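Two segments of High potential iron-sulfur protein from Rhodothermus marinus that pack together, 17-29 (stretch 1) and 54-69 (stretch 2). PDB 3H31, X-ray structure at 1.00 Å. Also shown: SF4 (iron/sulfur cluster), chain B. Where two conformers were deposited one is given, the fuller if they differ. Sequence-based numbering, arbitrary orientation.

Stretch 1 (17-29) QMRESLQYTDHSP
Stretch 2 54-69: QLIKGPIHPNGYCTSW

Stretch 1 enters as the last turn of a helix (17-21) and leaves it through a Schellman motif: Gln23, at phi/psi 58/45, has positive phi, with Tyr24 N bonded to Arg19 O at 3.0 Å and Gln23 N to Glu20 O at 2.9 Å. Tyr24 (-58/135) and Thr25 (-141/148) are extended; Asp26 (-70/-23) is not. Stretch 2 has no regular helix or strand; a type I turn from His61 to Gly64 leads into extended Tyr65 (-165/153) and Cys66 (-142/166), and a second runs from Cys66 to Trp69. The extended parts run antiparallel; CA-CA distances are 5.2 Å for Leu22-Thr67, 4.4 Å for Tyr24-Cys66 and 4.0 Å for Asp26-Gly64. One bridge joins Thr25 and Tyr65: Thr25 N to Tyr65 O 2.9 Å, Tyr65 N to Thr25 O 3.0 Å. Thr67 N to Leu22 O (2.8 Å) and Ser28 N to Asn63 O (3.0 Å) extend the backbone pairing beyond it. Gly64 suits the close approach, since a CB there would lie 2.5 Å from Thr25 O and 2.9 Å from Tyr24 OH.

Arg19 (m, t, p, chi4 111°) starts sideways, but its end reaches stretch 2. Its NH1 donates to Lys57 O at 2.9 Å and Pro59 O at 2.8 Å, both near the guanidinium plane, so one cation gathers two carbonyls of a chain without regular structure; NH2 to Pro59 O, 3.3 Å, is weak. Gly58, at 93/-175, leaves room: a CB would be 2.7 Å from Arg19 NH1.

Tyr24 (chi1 t, chi2 77°) carries its hydroxyl to the His61-Gly64 turn, where OH accepts from His61 N (2.9 Å) and donates to Asp26 OD1 (2.7 Å). Ile60 CD1 lies over one face of the Tyr24 ring, 3.9 Å from Tyr24 CE1.

Ile56 (p, t) points toward stretch 1 and is buried: its CD1 meets Tyr24 CB at 3.7 Å, while its CG2 meets Leu22 CD1 at 3.7 Å and Met18 SD at 3.9 Å. Leu22 (m, t) also brings CD1 to 3.9 Å from Leu55 CD2. This apolar packing adjoins the iron-sulfur cluster, whose S4 is 3.6 Å from Ile56 CD1 and 3.9 Å from Tyr24 CD1. Cys66 (p) binds FE3 through SG at 2.3 Å, and its CB packs 3.9 Å from Leu22 CB.

At the exposed margin, a water donates to Ser21 O (2.8 Å) and Gln23 OE1 (2.9 Å) and accepts from Thr67 OG1 (2.8 Å). Together the stretches bury 947 Å², both sides summed.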

# COMPACT_ATOMS: atom_id res chain seq x y z
N GLN A 17 -10.38 1.56 -8.63
CA GLN A 17 -11.56 1.09 -7.91
C GLN A 17 -11.22 -0.02 -6.94
O GLN A 17 -11.76 -0.05 -5.82
CB GLN A 17 -12.63 0.61 -8.88
CG GLN A 17 -13.26 1.70 -9.66
CD GLN A 17 -14.02 1.30 -10.89
OE1 GLN A 17 -14.32 0.11 -11.14
NE2 GLN A 17 -14.33 2.19 -11.79
N MET A 18 -10.32 -0.94 -7.26
CA MET A 18 -9.93 -1.97 -6.29
C MET A 18 -9.24 -1.39 -5.12
O MET A 18 -9.58 -1.77 -3.98
CB MET A 18 -9.05 -3.08 -6.92
CG MET A 18 -8.81 -4.23 -5.91
SD MET A 18 -7.82 -5.58 -6.34
CE MET A 18 -8.88 -6.41 -7.46
N ARG A 19 -8.30 -0.49 -5.36
CA ARG A 19 -7.58 0.17 -4.28
C ARG A 19 -8.57 0.85 -3.34
O ARG A 19 -8.46 0.72 -2.11
CB ARG A 19 -6.55 1.30 -4.62
CG ARG A 19 -5.35 0.86 -5.39
CD ARG A 19 -4.53 2.00 -5.93
NE ARG A 19 -3.98 2.96 -4.97
CZ ARG A 19 -2.67 3.12 -4.66
NH1 ARG A 19 -1.72 2.35 -5.15
NH2 ARG A 19 -2.34 4.09 -3.83
N GLU A 20 -9.54 1.57 -3.91
CA GLU A 20 -10.55 2.26 -3.08
C GLU A 20 -11.44 1.28 -2.34
O GLU A 20 -11.81 1.52 -1.18
CB GLU A 20 -11.39 3.14 -3.98
CG GLU A 20 -10.58 4.28 -4.54
CD GLU A 20 -11.47 5.19 -5.34
OE1 GLU A 20 -12.63 4.92 -5.69
OE2 GLU A 20 -10.91 6.27 -5.70
N SER A 21 -11.83 0.20 -2.98
CA SER A 21 -12.66 -0.84 -2.40
C SER A 21 -12.09 -1.32 -1.09
O SER A 21 -12.79 -1.57 -0.09
CB SER A 21 -12.83 -1.98 -3.40
OG SER A 21 -13.38 -3.13 -2.83
N LEU A 22 -10.78 -1.56 -1.11
CA LEU A 22 -10.02 -2.04 0.03
C LEU A 22 -9.56 -0.95 0.97
O LEU A 22 -8.83 -1.20 1.94
CB LEU A 22 -8.87 -2.92 -0.46
CG LEU A 22 -9.32 -4.15 -1.26
CD1 LEU A 22 -8.10 -4.93 -1.75
CD2 LEU A 22 -10.27 -5.06 -0.44
N GLN A 23 -9.99 0.28 0.72
CA GLN A 23 -9.68 1.41 1.58
C GLN A 23 -8.17 1.61 1.73
O GLN A 23 -7.65 1.87 2.80
CB GLN A 23 -10.38 1.32 2.96
CG GLN A 23 -11.89 1.21 2.80
CD GLN A 23 -12.45 1.05 4.21
OE1 GLN A 23 -12.97 -0.05 4.49
NE2 GLN A 23 -12.38 2.08 5.01
N TYR A 24 -7.43 1.53 0.63
CA TYR A 24 -5.99 1.78 0.71
C TYR A 24 -5.77 3.21 1.27
O TYR A 24 -6.37 4.16 0.77
CB TYR A 24 -5.28 1.59 -0.70
CG TYR A 24 -3.84 2.08 -0.46
CD1 TYR A 24 -2.93 1.27 0.21
CD2 TYR A 24 -3.45 3.38 -0.81
CE1 TYR A 24 -1.65 1.73 0.50
CE2 TYR A 24 -2.21 3.84 -0.46
CZ TYR A 24 -1.30 3.04 0.15
OH TYR A 24 -0.09 3.50 0.53
N THR A 25 -4.82 3.29 2.21
CA THR A 25 -4.40 4.57 2.75
C THR A 25 -2.90 4.53 2.94
O THR A 25 -2.32 3.49 3.29
CB THR A 25 -5.10 4.86 4.08
OG1 THR A 25 -4.66 6.10 4.63
CG2 THR A 25 -4.88 3.76 5.16
N ASP A 26 -2.24 5.68 2.78
CA ASP A 26 -0.86 5.83 3.16
C ASP A 26 -0.59 5.82 4.67
O ASP A 26 0.54 5.61 5.09
CB ASP A 26 -0.28 7.14 2.61
CG ASP A 26 0.29 7.18 1.24
OD1 ASP A 26 0.18 6.19 0.48
OD2 ASP A 26 0.89 8.26 0.90
N HIS A 27 -1.62 6.15 5.45
CA HIS A 27 -1.51 6.35 6.88
C HIS A 27 -2.41 5.34 7.59
O HIS A 27 -3.56 5.66 7.86
CB HIS A 27 -1.88 7.81 7.31
CG HIS A 27 -0.89 8.84 6.85
ND1 HIS A 27 -1.00 9.48 5.63
CD2 HIS A 27 0.16 9.38 7.51
CE1 HIS A 27 0.02 10.39 5.56
NE2 HIS A 27 0.73 10.32 6.67
N SER A 28 -1.90 4.14 7.88
CA SER A 28 -2.72 3.15 8.51
C SER A 28 -3.42 3.68 9.77
O SER A 28 -2.72 4.32 10.57
CB SER A 28 -1.88 1.96 8.94
OG SER A 28 -2.77 1.06 9.60
N PRO A 29 -4.70 3.33 9.94
CA PRO A 29 -5.39 3.69 11.19
C PRO A 29 -4.92 2.85 12.36
O PRO A 29 -5.28 3.20 13.48
CB PRO A 29 -6.85 3.37 10.88
CG PRO A 29 -6.90 2.49 9.74
CD PRO A 29 -5.61 2.65 9.01
N GLN A 54 1.25 -7.14 -3.92
CA GLN A 54 0.87 -8.24 -4.79
C GLN A 54 -0.62 -8.21 -5.12
O GLN A 54 -1.05 -8.87 -6.08
CB GLN A 54 1.06 -9.58 -4.10
CG GLN A 54 2.46 -10.09 -4.02
CD GLN A 54 2.37 -11.57 -3.71
OE1 GLN A 54 1.55 -12.46 -4.09
NE2 GLN A 54 3.27 -12.14 -2.94
N LEU A 55 -1.42 -7.51 -4.34
CA LEU A 55 -2.87 -7.47 -4.44
C LEU A 55 -3.38 -6.22 -5.14
O LEU A 55 -4.18 -6.30 -6.06
CB LEU A 55 -3.48 -7.59 -3.04
CG LEU A 55 -4.92 -8.07 -3.01
CD1 LEU A 55 -5.01 -9.56 -3.37
CD2 LEU A 55 -5.51 -7.84 -1.64
N ILE A 56 -2.95 -5.06 -4.71
CA ILE A 56 -3.44 -3.89 -5.45
C ILE A 56 -2.26 -3.18 -6.07
O ILE A 56 -1.09 -3.28 -5.69
CB ILE A 56 -4.20 -2.96 -4.50
CG1 ILE A 56 -3.29 -2.43 -3.42
CG2 ILE A 56 -5.38 -3.69 -3.90
CD1 ILE A 56 -3.95 -1.43 -2.48
N LYS A 57 -2.59 -2.55 -7.18
CA LYS A 57 -1.64 -1.98 -8.09
C LYS A 57 -1.31 -0.56 -7.63
O LYS A 57 -2.00 0.05 -6.84
CB LYS A 57 -2.21 -1.94 -9.50
CG LYS A 57 -2.43 -3.30 -10.08
CD LYS A 57 -1.14 -3.86 -10.54
CE LYS A 57 -1.26 -5.28 -11.10
NZ LYS A 57 0.00 -5.63 -11.82
N GLY A 58 -0.19 -0.06 -8.19
CA GLY A 58 0.25 1.31 -7.96
C GLY A 58 1.21 1.41 -6.79
O GLY A 58 1.66 0.40 -6.20
N PRO A 59 1.60 2.61 -6.43
CA PRO A 59 2.54 2.85 -5.34
C PRO A 59 1.90 2.54 -4.02
O PRO A 59 0.70 2.82 -3.80
CB PRO A 59 2.89 4.34 -5.49
CG PRO A 59 1.68 4.93 -6.11
CD PRO A 59 1.17 3.92 -7.05
N ILE A 60 2.67 2.03 -3.09
CA ILE A 60 2.20 1.57 -1.81
C ILE A 60 3.17 2.01 -0.74
O ILE A 60 4.39 1.78 -0.83
CB ILE A 60 2.04 0.04 -1.73
CG1 ILE A 60 1.13 -0.49 -2.86
CG2 ILE A 60 1.58 -0.45 -0.36
CD1 ILE A 60 -0.35 -0.22 -2.66
N HIS A 61 2.68 2.71 0.33
CA HIS A 61 3.54 3.21 1.38
C HIS A 61 3.75 2.15 2.45
O HIS A 61 2.77 1.51 2.87
CB HIS A 61 2.86 4.42 2.00
CG HIS A 61 3.78 5.29 2.79
ND1 HIS A 61 4.35 4.90 4.00
CD2 HIS A 61 4.24 6.54 2.46
CE1 HIS A 61 5.13 5.88 4.37
NE2 HIS A 61 5.08 6.89 3.47
N PRO A 62 4.94 1.95 2.97
CA PRO A 62 5.14 0.95 4.01
C PRO A 62 4.31 1.23 5.28
O PRO A 62 4.06 0.30 6.04
CB PRO A 62 6.64 1.01 4.32
CG PRO A 62 7.06 2.38 3.81
CD PRO A 62 6.22 2.63 2.60
N ASN A 63 3.96 2.49 5.52
CA ASN A 63 3.12 2.83 6.67
C ASN A 63 1.61 2.74 6.38
O ASN A 63 0.81 3.12 7.24
CB ASN A 63 3.48 4.22 7.19
CG ASN A 63 4.90 4.28 7.74
OD1 ASN A 63 5.53 3.27 7.99
ND2 ASN A 63 5.38 5.50 7.95
N GLY A 64 1.27 2.30 5.19
CA GLY A 64 -0.10 2.28 4.74
C GLY A 64 -0.85 1.04 5.22
O GLY A 64 -0.40 0.30 6.07
N TYR A 65 -2.05 0.89 4.66
CA TYR A 65 -2.93 -0.20 5.03
C TYR A 65 -4.02 -0.33 3.99
O TYR A 65 -4.43 0.65 3.36
CB TYR A 65 -3.57 0.12 6.41
CG TYR A 65 -4.65 -0.83 6.85
CD1 TYR A 65 -4.34 -2.00 7.49
CD2 TYR A 65 -5.99 -0.52 6.66
CE1 TYR A 65 -5.32 -2.91 7.95
CE2 TYR A 65 -6.99 -1.36 7.07
CZ TYR A 65 -6.62 -2.57 7.72
OH TYR A 65 -7.68 -3.43 8.12
N CYS A 66 -4.53 -1.55 3.86
CA CYS A 66 -5.82 -1.80 3.21
C CYS A 66 -6.50 -2.92 4.02
O CYS A 66 -5.85 -3.62 4.80
CB CYS A 66 -5.77 -2.14 1.72
SG CYS A 66 -5.42 -3.89 1.37
N THR A 67 -7.81 -3.10 3.79
CA THR A 67 -8.56 -4.06 4.62
C THR A 67 -8.21 -5.50 4.33
O THR A 67 -8.64 -6.38 5.12
CB THR A 67 -10.05 -3.82 4.56
OG1 THR A 67 -10.51 -3.92 3.19
CG2 THR A 67 -10.39 -2.45 5.13
N SER A 68 -7.46 -5.77 3.29
CA SER A 68 -7.01 -7.14 3.01
C SER A 68 -5.68 -7.48 3.68
O SER A 68 -5.21 -8.63 3.47
CB SER A 68 -6.83 -7.45 1.55
OG SER A 68 -8.04 -7.26 0.88
N TRP A 69 -5.14 -6.62 4.52
CA TRP A 69 -3.90 -6.86 5.28
C TRP A 69 -3.84 -8.31 5.75
O TRP A 69 -4.78 -8.80 6.37
CB TRP A 69 -3.86 -5.88 6.45
CG TRP A 69 -2.66 -5.98 7.29
CD1 TRP A 69 -1.49 -5.34 7.13
CD2 TRP A 69 -2.49 -6.77 8.49
NE1 TRP A 69 -0.59 -5.68 8.08
CE2 TRP A 69 -1.18 -6.55 8.98
CE3 TRP A 69 -3.34 -7.63 9.20
CZ2 TRP A 69 -0.72 -7.16 10.11
CZ3 TRP A 69 -2.86 -8.27 10.38
CH2 TRP A 69 -1.54 -7.99 10.78
FE1 SF4 B . -1.15 -4.58 0.02
FE2 SF4 B . -0.77 -2.93 2.16
FE3 SF4 B . -3.18 -4.09 1.71
FE4 SF4 B . -1.11 -5.66 2.48
S1 SF4 B . -2.13 -3.98 3.72
S2 SF4 B . -2.60 -6.15 0.90
S3 SF4 B . 0.64 -4.59 1.39
S4 SF4 B . -2.09 -2.51 0.41
O HOH W 1 -12.64 -2.27 2.61